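Local coordinates for oxalate oxidase (Hordeum vulgare, PDB 1FI2), which oxidises oxalate with molecular oxygen to carbon dioxide and hydrogen peroxide at a manganese centre, and also has superoxide dismutase activity, at residues T57-V61 / A62-G66; R184-A187 / G188-E191. One frame throughout, in Å; residues are numbered along the deposited sequence.

Contact 1 (T57-V61 / A62-G66)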
loop_
_atom_site.group_PDB
_atom_site.type_symbol
_atom_site.label_atom_id
_atom_site.label_comp_id
_atom_site.label_asym_id
_atom_site.label_seq_id
_atom_site.Cartn_x
_atom_site.Cartn_y
_atom_site.Cartn_z
ATOM N N THR A 57 -6.669 -11.834 -26.008
ATOM C CA THR A 57 -5.756 -10.844 -26.579
ATOM C C THR A 57 -5.308 -9.976 -25.399
ATOM O O THR A 57 -6.120 -9.243 -24.836
ATOM C CB THR A 57 -6.401 -9.989 -27.670
ATOM O OG1 THR A 57 -6.851 -10.830 -28.745
ATOM C CG2 THR A 57 -5.420 -8.978 -28.249
ATOM N N GLU A 58 -4.063 -10.156 -24.974
ATOM C CA GLU A 58 -3.572 -9.477 -23.784
ATOM C C GLU A 58 -3.156 -8.032 -24.009
ATOM O O GLU A 58 -2.577 -7.671 -25.031
ATOM C CB GLU A 58 -2.388 -10.249 -23.186
ATOM C CG GLU A 58 -2.682 -11.705 -22.876
ATOM C CD GLU A 58 -1.737 -12.303 -21.855
ATOM O OE1 GLU A 58 -2.125 -12.428 -20.672
ATOM O OE2 GLU A 58 -0.598 -12.654 -22.224
ATOM N N LEU A 59 -3.393 -7.212 -22.981
ATOM C CA LEU A 59 -2.953 -5.819 -23.025
ATOM C C LEU A 59 -2.365 -5.428 -21.670
ATOM O O LEU A 59 -2.723 -4.434 -21.044
ATOM C CB LEU A 59 -4.060 -4.876 -23.481
ATOM C CG LEU A 59 -3.608 -3.570 -24.131
ATOM C CD1 LEU A 59 -2.728 -3.818 -25.348
ATOM C CD2 LEU A 59 -4.806 -2.717 -24.530
ATOM N N ASP A 60 -1.472 -6.296 -21.203
ATOM C CA ASP A 60 -0.751 -6.063 -19.950
ATOM C C ASP A 60 0.494 -5.254 -20.295
ATOM O O ASP A 60 0.697 -4.903 -21.465
ATOM C CB ASP A 60 -0.428 -7.361 -19.237
ATOM C CG ASP A 60 0.347 -8.395 -20.012
ATOM O OD1 ASP A 60 0.728 -9.422 -19.397
ATOM O OD2 ASP A 60 0.588 -8.222 -21.223
ATOM N N VAL A 61 1.373 -4.997 -19.335
ATOM C CA VAL A 61 2.556 -4.171 -19.570
ATOM C C VAL A 61 3.503 -4.701 -20.627
ATOM O O VAL A 61 4.131 -3.899 -21.332
ATOM C CB VAL A 61 3.290 -3.905 -18.239
ATOM C CG1 VAL A 61 3.975 -5.162 -17.722
ATOM C CG2 VAL A 61 4.276 -2.754 -18.381
ATOM N N ALA A 62 3.567 -6.004 -20.873
ATOM C CA ALA A 62 4.387 -6.558 -21.945
ATOM C C ALA A 62 3.868 -6.157 -23.321
ATOM O O ALA A 62 4.654 -6.056 -24.271
ATOM C CB ALA A 62 4.440 -8.073 -21.811
ATOM N N GLU A 63 2.565 -5.937 -23.456
ATOM C CA GLU A 63 1.961 -5.543 -24.721
ATOM C C GLU A 63 1.655 -4.054 -24.794
ATOM O O GLU A 63 1.519 -3.485 -25.878
ATOM C CB GLU A 63 0.677 -6.354 -24.950
ATOM C CG GLU A 63 0.950 -7.832 -25.211
ATOM C CD GLU A 63 1.655 -8.038 -26.541
ATOM O OE1 GLU A 63 1.227 -7.416 -27.537
ATOM O OE2 GLU A 63 2.629 -8.813 -26.594
ATOM N N TRP A 64 1.552 -3.400 -23.645
ATOM C CA TRP A 64 1.280 -1.969 -23.545
ATOM C C TRP A 64 2.209 -1.382 -22.489
ATOM O O TRP A 64 1.839 -1.211 -21.325
ATOM C CB TRP A 64 -0.174 -1.712 -23.163
ATOM C CG TRP A 64 -0.711 -0.329 -23.355
ATOM C CD1 TRP A 64 -0.085 0.748 -23.917
ATOM C CD2 TRP A 64 -2.043 0.114 -23.050
ATOM N NE1 TRP A 64 -0.922 1.835 -23.943
ATOM C CE2 TRP A 64 -2.139 1.466 -23.428
ATOM C CE3 TRP A 64 -3.161 -0.506 -22.478
ATOM C CZ2 TRP A 64 -3.301 2.217 -23.255
ATOM C CZ3 TRP A 64 -4.315 0.236 -22.310
ATOM C CH2 TRP A 64 -4.375 1.580 -22.698
ATOM N N PRO A 65 3.445 -1.080 -22.878
ATOM C CA PRO A 65 4.462 -0.616 -21.952
ATOM C C PRO A 65 4.150 0.679 -21.241
ATOM O O PRO A 65 4.658 0.895 -20.132
ATOM C CB PRO A 65 5.749 -0.535 -22.755
ATOM C CG PRO A 65 5.373 -0.680 -24.176
ATOM C CD PRO A 65 3.997 -1.277 -24.239
ATOM N N GLY A 66 3.281 1.534 -21.767
ATOM C CA GLY A 66 2.881 2.770 -21.126
ATOM C C GLY A 66 2.081 2.575 -19.844
ATOM O O GLY A 66 1.942 3.521 -19.064
HETATM O O HOH W 1 -1.631 -8.124 -27.697
HETATM O O HOH W 2 3.328 -8.363 -18.477
#
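The Ala62 methyl lies beside the carboxylate of Asp60, CB 3.9 Å from OD2, while a water joins the Ala62 N to Asp60 OD1 by two weak bonds. The backbone N of Glu63 gives a hydrogen bond to Asp60 O (2.9 Å), arriving from above the carbonyl plane. In its side chain CB and CG both lie against Glu58 O, and a bend at chi2 (-68°) folds the carboxylate back, where OE1 and Glu58 O each accept from one shared water. OE1 also forms a salt bridge with Lys41. The N of Trp64 supplies a second bond to Asp60 O, 2.8 Å long and nearly in line with the C=O. The Glu63 bond closes a type I beta-turn, residues 60-63, which the Trp64 bond extends, just after strand 54-59, outermost of its sheet within the chain. With CG anti to the backbone N in Leu59 (chi1 -155°) and Trp64 (chi1 -165°), the two side chains cross obliquely, Leu59 CD2 meeting Trp64 CE3 at 3.4 Å; Thr128 of a neighbouring subunit packs on both. At Pro65, CA offers a C-H to Val61 O (3.4 Å), an oxygen to which the proline N can give no hydrogen. Two N-H groups on one buried residue's carbonyl probably polarise it, and Lys41 probably eases the charge of Glu63, whose carboxylate has those of Glu58 and Asp60 nearby.

Contact 2 (R184-A187 / G188-E191)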
loop_
_atom_site.group_PDB
_atom_site.type_symbol
_atom_site.label_atom_id
_atom_site.label_comp_id
_atom_site.label_asym_id
_atom_site.label_seq_id
_atom_site.Cartn_x
_atom_site.Cartn_y
_atom_site.Cartn_z
ATOM N N ARG A 184 -8.810 -38.120 -5.908
ATOM C CA ARG A 184 -9.531 -39.293 -5.433
ATOM C C ARG A 184 -10.020 -40.213 -6.537
ATOM O O ARG A 184 -11.075 -40.848 -6.444
ATOM C CB ARG A 184 -10.673 -38.837 -4.507
ATOM C CG ARG A 184 -10.212 -38.043 -3.288
ATOM C CD ARG A 184 -11.364 -37.276 -2.643
ATOM N NE ARG A 184 -10.870 -36.255 -1.724
ATOM C CZ ARG A 184 -11.596 -35.406 -1.018
ATOM N NH1 ARG A 184 -12.922 -35.415 -1.094
ATOM N NH2 ARG A 184 -10.997 -34.518 -0.229
ATOM N N VAL A 185 -9.243 -40.361 -7.604
ATOM C CA VAL A 185 -9.517 -41.239 -8.726
ATOM C C VAL A 185 -8.262 -42.059 -9.041
ATOM O O VAL A 185 -7.172 -41.725 -8.574
ATOM C CB VAL A 185 -9.973 -40.529 -10.010
ATOM C CG1 VAL A 185 -11.375 -39.946 -9.883
ATOM C CG2 VAL A 185 -8.994 -39.436 -10.418
ATOM N N GLU A 186 -8.418 -43.121 -9.818
ATOM C CA GLU A 186 -7.305 -43.994 -10.168
ATOM C C GLU A 186 -6.328 -43.340 -11.135
ATOM O O GLU A 186 -6.659 -42.370 -11.813
ATOM C CB GLU A 186 -7.838 -45.290 -10.779
ATOM C CG GLU A 186 -8.579 -45.088 -12.096
ATOM C CD GLU A 186 -9.609 -46.186 -12.302
ATOM O OE1 GLU A 186 -10.748 -45.863 -12.699
ATOM O OE2 GLU A 186 -9.276 -47.361 -12.036
ATOM N N ALA A 187 -5.140 -43.922 -11.264
ATOM C CA ALA A 187 -4.095 -43.417 -12.141
ATOM C C ALA A 187 -4.521 -43.294 -13.595
ATOM O O ALA A 187 -4.173 -42.324 -14.272
ATOM C CB ALA A 187 -2.861 -44.309 -12.038
ATOM N N GLY A 188 -5.278 -44.259 -14.109
ATOM C CA GLY A 188 -5.785 -44.228 -15.471
ATOM C C GLY A 188 -6.597 -42.978 -15.783
ATOM O O GLY A 188 -6.477 -42.415 -16.871
ATOM N N VAL A 189 -7.400 -42.507 -14.836
ATOM C CA VAL A 189 -8.189 -41.290 -15.023
ATOM C C VAL A 189 -7.255 -40.083 -15.078
ATOM O O VAL A 189 -7.383 -39.216 -15.943
ATOM C CB VAL A 189 -9.240 -41.123 -13.916
ATOM C CG1 VAL A 189 -10.016 -39.823 -14.076
ATOM C CG2 VAL A 189 -10.199 -42.310 -13.904
ATOM N N VAL A 190 -6.271 -40.051 -14.178
ATOM C CA VAL A 190 -5.298 -38.960 -14.160
ATOM C C VAL A 190 -4.507 -38.906 -15.459
ATOM O O VAL A 190 -4.355 -37.828 -16.044
ATOM C CB VAL A 190 -4.354 -39.066 -12.951
ATOM C CG1 VAL A 190 -3.258 -38.011 -12.995
ATOM C CG2 VAL A 190 -5.149 -38.937 -11.656
ATOM N N GLU A 191 -4.055 -40.061 -15.958
ATOM C CA GLU A 191 -3.312 -40.102 -17.214
ATOM C C GLU A 191 -4.169 -39.662 -18.393
ATOM O O GLU A 191 -3.665 -39.017 -19.316
ATOM C CB GLU A 191 -2.686 -41.473 -17.454
ATOM C CG GLU A 191 -1.640 -41.884 -16.440
ATOM C CD GLU A 191 -0.357 -41.087 -16.427
ATOM O OE1 GLU A 191 -0.155 -40.183 -17.265
ATOM O OE2 GLU A 191 0.495 -41.358 -15.547
#
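A chi1 of -70° in Val185 places CG2 between the backbone N and the carbonyl carbon, and a chi1 of 177° in Val189 carries CG1 out anti to its own N; the two methyls thereby meet at 3.8 Å, the side chains crossing at about a right angle. The same Val185 CG2 reaches on to Val190 CG2, 4.1 Å away, so one methyl serves two consecutive residues of the helix. Val189 has its other branch occupied as well: CG2 rests against the aliphatic part of Glu186, 3.7 Å from CG, and lies near OE1 of the extended carboxylate arm. This is the start of helix 187-196, with Glu186 at the N-cap position and Val185 just ahead of it, and the valine that precedes the cap folds back onto residues of the first turn in the manner of a hydrophobic staple, here between Val185 and Val190. The backbone bonds at the cap are weak, the next one in is not. Glu186 O receives two weak ones, from Val189 N at a bent 129° and from Val190 N over 3.3 Å, whereas Glu191 N reaches Ala187 O at 2.8 Å in a regular i to i+4 bond. Glu191 CG also lies against that oxygen, and its OE2 is hydrogen-bonded to Thr176 on helix 176-183, the helix whose Thr176, Leu179 and Thr180 pack against Val190. Val185 and Val189 also meet another subunit of the hexamer: Val185 packs on its Leu193, and Val189 on its Val189.

Contact 1 precedes contact 2 along the chain, and the two lie on opposite sides of the chain's centre, their own centres 39 Å apart and their nearest atoms about 26 Å apart. Between them come most of the strands of the cupin beta-jellyroll. Residues 57-66 lead out of strand 54-59, outermost within the chain in one five-stranded sheet, into the loop before strand 73-79; residues 184-191 join helices 176-183 and 187-196 in the C-terminal helical part. Contact 1 approaches the oxalate site through Glu58, about 5 Å from Asn75 between side chains, whereas contact 2 is remote from it. Both reach neighbouring subunits, so the turn and the C-terminal helices both take part in hexamer contacts.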